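Local coordinates for protein Blo t 1 allergen (Blomia tropicalis, PDB 5JT8) that is a mite allergen of the papain family of cysteine proteases, probably cleaving peptide bonds once its inhibitory propeptide is removed, at residues 261-266 / 303-309. Sequence-based numbering, arbitrary orientation.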
loop_
_atom_site.group_PDB
_atom_site.type_symbol
_atom_site.label_atom_id
_atom_site.label_comp_id
_atom_site.label_asym_id
_atom_site.label_seq_id
_atom_site.Cartn_x
_atom_site.Cartn_y
_atom_site.Cartn_z
ATOM N N PHE A 261 0.783 0.525 12.914
ATOM C CA PHE A 261 0.510 0.950 11.552
ATOM C C PHE A 261 -0.950 0.681 11.199
ATOM O O PHE A 261 -1.625 1.524 10.602
ATOM C CB PHE A 261 1.429 0.251 10.548
ATOM C CG PHE A 261 1.241 0.745 9.153
ATOM C CD1 PHE A 261 1.885 1.904 8.725
ATOM C CD2 PHE A 261 0.371 0.099 8.285
ATOM C CE1 PHE A 261 1.698 2.382 7.446
ATOM C CE2 PHE A 261 0.169 0.578 7.010
ATOM C CZ PHE A 261 0.837 1.716 6.583
ATOM N N ARG A 262 -1.424 -0.503 11.581
ATOM C CA ARG A 262 -2.808 -0.931 11.349
ATOM C C ARG A 262 -3.845 0.120 11.732
ATOM O O ARG A 262 -4.764 0.430 10.963
ATOM C CB ARG A 262 -3.073 -2.220 12.128
ATOM C CG ARG A 262 -4.421 -2.855 11.916
ATOM C CD ARG A 262 -4.451 -4.229 12.581
ATOM N NE ARG A 262 -5.792 -4.798 12.586
ATOM C CZ ARG A 262 -6.104 -5.984 13.095
ATOM N NH1 ARG A 262 -5.166 -6.744 13.647
ATOM N NH2 ARG A 262 -7.361 -6.404 13.052
ATOM N N ASN A 263 -3.686 0.684 12.919
ATOM C CA ASN A 263 -4.696 1.586 13.454
ATOM C C ASN A 263 -4.314 3.043 13.380
ATOM O O ASN A 263 -4.974 3.885 13.990
ATOM C CB ASN A 263 -4.999 1.219 14.900
ATOM C CG ASN A 263 -5.684 -0.110 15.009
ATOM O OD1 ASN A 263 -6.882 -0.220 14.749
ATOM N ND2 ASN A 263 -4.930 -1.138 15.379
ATOM N N LEU A 264 -3.253 3.335 12.628
ATOM C CA LEU A 264 -2.733 4.698 12.527
ATOM C C LEU A 264 -3.790 5.712 12.096
ATOM O O LEU A 264 -4.530 5.475 11.144
ATOM C CB LEU A 264 -1.559 4.737 11.547
ATOM C CG LEU A 264 -0.788 6.051 11.420
ATOM C CD1 LEU A 264 -0.280 6.500 12.783
ATOM C CD2 LEU A 264 0.381 5.882 10.449
ATOM N N GLY A 265 -3.864 6.829 12.820
ATOM C CA GLY A 265 -4.620 7.995 12.391
ATOM C C GLY A 265 -3.664 9.156 12.136
ATOM O O GLY A 265 -2.694 9.013 11.392
ATOM N N ASN A 266 -3.927 10.303 12.757
ATOM C CA ASN A 266 -2.997 11.431 12.730
ATOM C C ASN A 266 -1.736 11.179 13.562
ATOM O O ASN A 266 -1.759 10.391 14.515
ATOM C CB ASN A 266 -3.684 12.701 13.242
ATOM C CG ASN A 266 -4.635 13.311 12.223
ATOM O OD1 ASN A 266 -4.212 14.018 11.308
ATOM N ND2 ASN A 266 -5.927 13.055 12.390
ATOM N N TRP A 303 -6.591 2.129 2.116
ATOM C CA TRP A 303 -7.584 1.675 3.090
ATOM C C TRP A 303 -8.670 2.725 3.344
ATOM O O TRP A 303 -9.257 2.770 4.424
ATOM C CB TRP A 303 -6.909 1.311 4.412
ATOM C CG TRP A 303 -5.995 0.100 4.343
ATOM C CD1 TRP A 303 -5.929 -0.824 3.346
ATOM C CD2 TRP A 303 -5.042 -0.306 5.332
ATOM N NE1 TRP A 303 -4.997 -1.780 3.649
ATOM C CE2 TRP A 303 -4.428 -1.481 4.860
ATOM C CE3 TRP A 303 -4.639 0.218 6.567
ATOM C CZ2 TRP A 303 -3.433 -2.152 5.580
ATOM C CZ3 TRP A 303 -3.643 -0.445 7.284
ATOM C CH2 TRP A 303 -3.055 -1.618 6.786
ATOM N N GLY A 304 -8.921 3.568 2.350
ATOM C CA GLY A 304 -9.932 4.602 2.463
ATOM C C GLY A 304 -9.420 5.830 3.195
ATOM O O GLY A 304 -8.368 5.798 3.839
ATOM N N THR A 305 -10.179 6.913 3.103
ATOM C CA THR A 305 -9.799 8.179 3.730
ATOM C C THR A 305 -9.985 8.129 5.244
ATOM O O THR A 305 -9.636 9.075 5.946
ATOM C CB THR A 305 -10.626 9.355 3.179
ATOM O OG1 THR A 305 -12.016 9.118 3.437
ATOM C CG2 THR A 305 -10.415 9.509 1.679
ATOM N N GLY A 306 -10.556 7.034 5.736
ATOM C CA GLY A 306 -10.812 6.870 7.156
ATOM C C GLY A 306 -9.558 6.482 7.927
ATOM O O GLY A 306 -9.499 6.664 9.136
ATOM N N TRP A 307 -8.558 5.947 7.233
ATOM C CA TRP A 307 -7.292 5.568 7.872
ATOM C C TRP A 307 -6.283 6.713 7.817
ATOM O O TRP A 307 -6.319 7.542 6.904
ATOM C CB TRP A 307 -6.700 4.318 7.204
ATOM C CG TRP A 307 -5.350 3.862 7.752
ATOM C CD1 TRP A 307 -5.134 2.923 8.715
ATOM C CD2 TRP A 307 -4.048 4.310 7.338
ATOM N NE1 TRP A 307 -3.790 2.764 8.933
ATOM C CE2 TRP A 307 -3.099 3.600 8.103
ATOM C CE3 TRP A 307 -3.594 5.244 6.401
ATOM C CZ2 TRP A 307 -1.722 3.789 7.958
ATOM C CZ3 TRP A 307 -2.217 5.435 6.261
ATOM C CH2 TRP A 307 -1.304 4.711 7.039
ATOM N N GLY A 308 -5.387 6.747 8.800
ATOM C CA GLY A 308 -4.369 7.774 8.877
ATOM C C GLY A 308 -4.988 9.158 8.839
ATOM O O GLY A 308 -6.032 9.388 9.433
ATOM N N ASN A 309 -4.342 10.073 8.123
ATOM C CA ASN A 309 -4.873 11.413 7.908
ATOM C C ASN A 309 -5.411 11.549 6.478
ATOM O O ASN A 309 -4.657 11.828 5.547
ATOM C CB ASN A 309 -3.790 12.466 8.178
ATOM C CG ASN A 309 -4.335 13.893 8.153
ATOM O OD1 ASN A 309 -5.343 14.179 7.504
ATOM N ND2 ASN A 309 -3.672 14.788 8.874
#
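The Asn-Ser-Trp-Gly loop of the papain fold, between strands 294-300 and 312-316, packs here against the end of the short helix 259-262, next to what is, as in other papain-like proteases, probably the active-site region. W307 carries the contact. Its indole NE1 reaches the closing turn of the helix and donates to F261 O at 3.0 Å, nearly in line with that C=O and within the ring plane; a second, weak bond runs from W307 NE1 to R262 O. F261 O also accepts from L264 N, so one carbonyl takes two donors at the helix end; with the indole covered on both faces, the in-plane bond helps set its rotation.

One face of W307 carries L264 O, 3.5 Å above the plane, while W303 CE3 lies over the opposite face. The F261 side chain, with CG anti to its own N (chi1 -176°), comes from the benzo end of the indole: W307 CZ2 sits over one face of the phenyl ring, 3.6 Å from F261 CZ, the two planes inclined at 49°. W303 CH2 meets the edge of the same phenyl ring, completing an aromatic cluster; H281 stacks on W303, and Y75 of the propeptide meets it edge-to-face. L264 CB closes on W307 CZ2 as well.

Further along, the two segments come close at a pair of glycines, G265 and G308, whose CA atoms lie 3.5 Å apart. G308 N donates to L264 O at 2.8 Å. G308 has positive phi, which favours glycine, and its CA makes a C-H...O contact with G265 O at 3.3 Å.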